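PDB 6I9A: Lys-gingipain catalytic subunit from Porphyromonas gingivalis, which hydrolyses proteins with a strong preference for lysine at P1, among them haemoglobin, collagen and immunoglobulins, as a secreted family C25 cysteine endopeptidase. Local coordinates for residues D1-P13 with S327-N341. Residues are numbered along the deposited sequence; the frame is centred on the assembly and turned at random.
Sequences DVYTDHGDLYNTP and SIMWAGNLAATHAGN
Val2 drops as a knob into a hole on helix 327-341 formed by Leu334, Thr337, His338 and Asn341. Its CG2, anti to the backbone N, reaches Leu334 CD2 at 3.8 Å, while CG1 rests 3.7 Å from His338 CB. Next to it, Tyr3 turns one ring edge onto the imidazole of His338 in an edge-to-face pair, planes 60° apart, with Tyr3 CE2 3.5 Å from His338 CG. The other flank of the phenol, at CE1, lies against Leu334 CB, and its hydroxyl passes over Ala335 to hydrogen bonds with Met310 O and Ser309 OG. Where the chain leaves helix 2-5, the indole of Trp330 donates from NE1 to His6 O (2.8 Å, N-H...O 166°). The carbonyl oxygen lies in the ring plane, whereas the donor stands above the carbonyl plane. Leu9 CG then sits over the six-membered ring of the same indole, 4.2 Å from its centroid, a CH-pi contact. Beside the knob the packing gives way to solvent: a water bridges Val2 N, Asn341 ND2 and His338 ND1, 2.7 Å from the last, and the exposed Asp1 carboxylate only skirts the imidazole, OD2 lying 4.1 Å from His338 CE1. The N-terminus of the catalytic subunit is thus laid along helix 325-342 before entering strand 14-20 of the four-stranded parallel sheet. His6 stacks on Phe113 of a calcium site, and Trp330 meets Tyr117 and Trp354 edge-to-face. Leu334 and Thr337 also touch helix 350-356, while Ile328 and Ala331 pack on helix 312-317 and Met329 on strand 357-361.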
# COMPACT_ATOMS: atom_id res chain seq x y z
N ASP A 1 11.10 -21.70 3.61
CA ASP A 1 9.70 -21.60 4.01
C ASP A 1 9.00 -20.58 3.13
O ASP A 1 9.63 -20.08 2.19
CB ASP A 1 9.59 -21.25 5.51
CG ASP A 1 10.20 -19.92 5.89
OD1 ASP A 1 10.44 -19.08 4.98
OD2 ASP A 1 10.37 -19.67 7.11
N VAL A 2 7.73 -20.28 3.40
CA VAL A 2 7.00 -19.39 2.50
C VAL A 2 7.63 -17.99 2.45
O VAL A 2 7.57 -17.32 1.41
CB VAL A 2 5.52 -19.34 2.86
CG1 VAL A 2 5.26 -18.62 4.19
CG2 VAL A 2 4.70 -18.75 1.72
N TYR A 3 8.26 -17.57 3.56
CA TYR A 3 8.87 -16.25 3.63
C TYR A 3 10.08 -16.14 2.72
O TYR A 3 10.31 -15.08 2.16
CB TYR A 3 9.30 -15.96 5.06
CG TYR A 3 8.14 -15.89 6.02
CD1 TYR A 3 7.33 -14.77 6.06
CD2 TYR A 3 7.85 -16.94 6.89
CE1 TYR A 3 6.27 -14.68 6.95
CE2 TYR A 3 6.77 -16.87 7.77
CZ TYR A 3 6.02 -15.71 7.84
OH TYR A 3 5.02 -15.62 8.78
N THR A 4 10.90 -17.21 2.62
CA THR A 4 12.06 -17.15 1.70
C THR A 4 11.59 -17.46 0.28
O THR A 4 12.19 -16.95 -0.68
CB THR A 4 13.15 -18.11 2.18
OG1 THR A 4 12.65 -19.44 2.18
CG2 THR A 4 13.65 -17.80 3.54
N ASP A 5 10.53 -18.24 0.10
CA ASP A 5 10.01 -18.54 -1.24
C ASP A 5 9.39 -17.34 -1.90
O ASP A 5 9.51 -17.16 -3.12
CB ASP A 5 8.87 -19.59 -1.16
CG ASP A 5 9.19 -21.03 -0.89
OD1 ASP A 5 10.39 -21.38 -0.88
OD2 ASP A 5 8.24 -21.79 -0.65
N HIS A 6 8.67 -16.52 -1.11
CA HIS A 6 7.87 -15.44 -1.64
C HIS A 6 8.00 -14.19 -0.84
O HIS A 6 7.01 -13.73 -0.23
CB HIS A 6 6.39 -15.86 -1.68
CG HIS A 6 6.14 -16.96 -2.65
ND1 HIS A 6 6.26 -16.76 -4.00
CD2 HIS A 6 5.75 -18.22 -2.42
CE1 HIS A 6 5.95 -17.93 -4.56
NE2 HIS A 6 5.68 -18.84 -3.63
N GLY A 7 9.19 -13.65 -0.84
CA GLY A 7 9.42 -12.42 -0.09
C GLY A 7 8.90 -11.17 -0.77
O GLY A 7 8.27 -11.17 -1.83
N ASP A 8 9.20 -10.05 -0.11
CA ASP A 8 8.79 -8.71 -0.58
C ASP A 8 9.14 -8.56 -2.07
O ASP A 8 10.30 -8.73 -2.45
CB ASP A 8 9.59 -7.71 0.27
CG ASP A 8 9.32 -6.22 0.06
OD1 ASP A 8 8.40 -5.87 -0.73
OD2 ASP A 8 10.01 -5.42 0.68
N LEU A 9 8.16 -8.18 -2.87
CA LEU A 9 8.33 -7.97 -4.32
C LEU A 9 9.03 -6.67 -4.65
O LEU A 9 9.41 -6.47 -5.82
CB LEU A 9 6.97 -8.02 -5.04
CG LEU A 9 6.31 -9.40 -5.06
CD1 LEU A 9 5.02 -9.30 -5.83
CD2 LEU A 9 7.24 -10.45 -5.73
N TYR A 10 9.17 -5.73 -3.71
CA TYR A 10 9.81 -4.47 -4.05
C TYR A 10 11.19 -4.72 -4.64
O TYR A 10 11.97 -5.53 -4.14
CB TYR A 10 9.89 -3.60 -2.80
CG TYR A 10 10.49 -2.24 -3.08
CD1 TYR A 10 9.70 -1.21 -3.58
CD2 TYR A 10 11.86 -2.02 -2.96
CE1 TYR A 10 10.24 0.05 -3.85
CE2 TYR A 10 12.42 -0.77 -3.26
CZ TYR A 10 11.60 0.25 -3.71
OH TYR A 10 12.16 1.48 -3.99
N ASN A 11 11.52 -3.96 -5.69
CA ASN A 11 12.83 -4.04 -6.32
C ASN A 11 13.08 -2.73 -7.02
O ASN A 11 12.13 -1.98 -7.28
CB ASN A 11 12.88 -5.24 -7.30
CG ASN A 11 14.25 -5.70 -7.64
OD1 ASN A 11 15.25 -5.21 -7.07
ND2 ASN A 11 14.30 -6.69 -8.53
N THR A 12 14.34 -2.48 -7.38
CA THR A 12 14.71 -1.26 -8.11
C THR A 12 15.46 -1.64 -9.37
O THR A 12 16.13 -2.70 -9.40
CB THR A 12 15.60 -0.33 -7.25
OG1 THR A 12 16.78 -1.01 -6.87
CG2 THR A 12 14.88 0.17 -6.00
N PRO A 13 15.45 -0.78 -10.39
CA PRO A 13 14.54 0.38 -10.54
C PRO A 13 13.09 -0.03 -10.41
O PRO A 13 12.68 -1.13 -10.82
CB PRO A 13 14.85 0.91 -11.95
CG PRO A 13 16.19 0.31 -12.34
CD PRO A 13 16.19 -1.05 -11.65
N SER A 327 3.10 -4.30 0.64
CA SER A 327 3.90 -5.29 1.36
C SER A 327 3.30 -5.62 2.73
O SER A 327 3.56 -6.71 3.24
CB SER A 327 5.35 -4.83 1.49
OG SER A 327 5.49 -3.79 2.43
N ILE A 328 2.56 -4.71 3.35
CA ILE A 328 1.91 -5.01 4.67
C ILE A 328 0.91 -6.13 4.44
O ILE A 328 0.84 -7.11 5.20
CB ILE A 328 1.27 -3.75 5.26
CG1 ILE A 328 2.34 -2.67 5.53
CG2 ILE A 328 0.49 -4.09 6.52
CD1 ILE A 328 1.75 -1.34 5.95
N MET A 329 0.08 -5.98 3.37
CA MET A 329 -0.92 -7.01 3.04
C MET A 329 -0.25 -8.34 2.68
O MET A 329 -0.69 -9.40 3.10
CB MET A 329 -1.80 -6.49 1.90
CG MET A 329 -2.91 -7.46 1.50
SD MET A 329 -3.99 -6.80 0.24
CE MET A 329 -3.04 -7.11 -1.26
N TRP A 330 0.83 -8.25 1.90
CA TRP A 330 1.60 -9.42 1.47
C TRP A 330 2.08 -10.19 2.70
O TRP A 330 1.94 -11.40 2.79
CB TRP A 330 2.79 -8.92 0.64
CG TRP A 330 3.56 -10.04 0.02
CD1 TRP A 330 4.60 -10.72 0.56
CD2 TRP A 330 3.39 -10.53 -1.30
NE1 TRP A 330 5.08 -11.66 -0.37
CE2 TRP A 330 4.35 -11.55 -1.51
CE3 TRP A 330 2.50 -10.22 -2.32
CZ2 TRP A 330 4.44 -12.25 -2.73
CZ3 TRP A 330 2.59 -10.90 -3.51
CH2 TRP A 330 3.54 -11.90 -3.70
N ALA A 331 2.70 -9.49 3.66
CA ALA A 331 3.22 -10.12 4.88
C ALA A 331 2.10 -10.81 5.66
O ALA A 331 2.29 -11.91 6.18
CB ALA A 331 3.91 -9.06 5.74
N GLY A 332 0.93 -10.17 5.76
CA GLY A 332 -0.19 -10.81 6.47
C GLY A 332 -0.59 -12.09 5.80
O GLY A 332 -0.77 -13.13 6.44
N ASN A 333 -0.69 -12.05 4.46
CA ASN A 333 -1.05 -13.26 3.74
C ASN A 333 0.02 -14.33 3.84
O ASN A 333 -0.33 -15.51 3.93
CB ASN A 333 -1.35 -12.94 2.28
CG ASN A 333 -2.60 -12.12 2.04
OD1 ASN A 333 -3.43 -11.92 2.93
ND2 ASN A 333 -2.71 -11.61 0.79
N LEU A 334 1.30 -13.94 3.89
CA LEU A 334 2.35 -14.94 4.09
C LEU A 334 2.19 -15.62 5.43
O LEU A 334 2.37 -16.82 5.55
CB LEU A 334 3.74 -14.29 4.05
CG LEU A 334 4.26 -13.80 2.70
CD1 LEU A 334 5.62 -13.15 2.92
CD2 LEU A 334 4.43 -14.97 1.71
N ALA A 335 1.87 -14.83 6.48
CA ALA A 335 1.71 -15.43 7.81
C ALA A 335 0.53 -16.41 7.82
O ALA A 335 0.64 -17.49 8.43
CB ALA A 335 1.51 -14.32 8.84
N ALA A 336 -0.60 -16.04 7.20
CA ALA A 336 -1.73 -16.96 7.16
C ALA A 336 -1.34 -18.23 6.39
O ALA A 336 -1.82 -19.33 6.71
CB ALA A 336 -2.91 -16.27 6.50
N THR A 337 -0.48 -18.09 5.35
CA THR A 337 -0.05 -19.25 4.58
C THR A 337 0.89 -20.09 5.43
O THR A 337 0.78 -21.35 5.45
CB THR A 337 0.67 -18.76 3.30
OG1 THR A 337 -0.24 -17.91 2.56
CG2 THR A 337 1.02 -19.92 2.39
N HIS A 338 1.85 -19.47 6.10
CA HIS A 338 2.81 -20.19 6.93
C HIS A 338 2.09 -20.98 8.01
O HIS A 338 2.48 -22.12 8.32
CB HIS A 338 3.82 -19.19 7.56
CG HIS A 338 4.94 -19.84 8.25
ND1 HIS A 338 5.82 -20.66 7.58
CD2 HIS A 338 5.32 -19.74 9.55
CE1 HIS A 338 6.73 -21.02 8.48
NE2 HIS A 338 6.46 -20.48 9.68
N ALA A 339 1.04 -20.41 8.62
CA ALA A 339 0.26 -21.10 9.65
C ALA A 339 -0.24 -22.45 9.14
O ALA A 339 -0.15 -23.46 9.83
CB ALA A 339 -0.89 -20.20 10.09
N GLY A 340 -0.76 -22.46 7.90
CA GLY A 340 -1.20 -23.73 7.30
C GLY A 340 -0.02 -24.68 7.09
O GLY A 340 -0.11 -25.89 7.35
N ASN A 341 1.11 -24.15 6.63
CA ASN A 341 2.27 -24.99 6.34
C ASN A 341 2.86 -25.65 7.56
O ASN A 341 3.45 -26.73 7.45
CB ASN A 341 3.38 -24.17 5.68
CG ASN A 341 3.05 -23.75 4.28
OD1 ASN A 341 2.13 -24.29 3.66
ND2 ASN A 341 3.73 -22.73 3.76
O HOH W 1 6.15 -21.94 5.22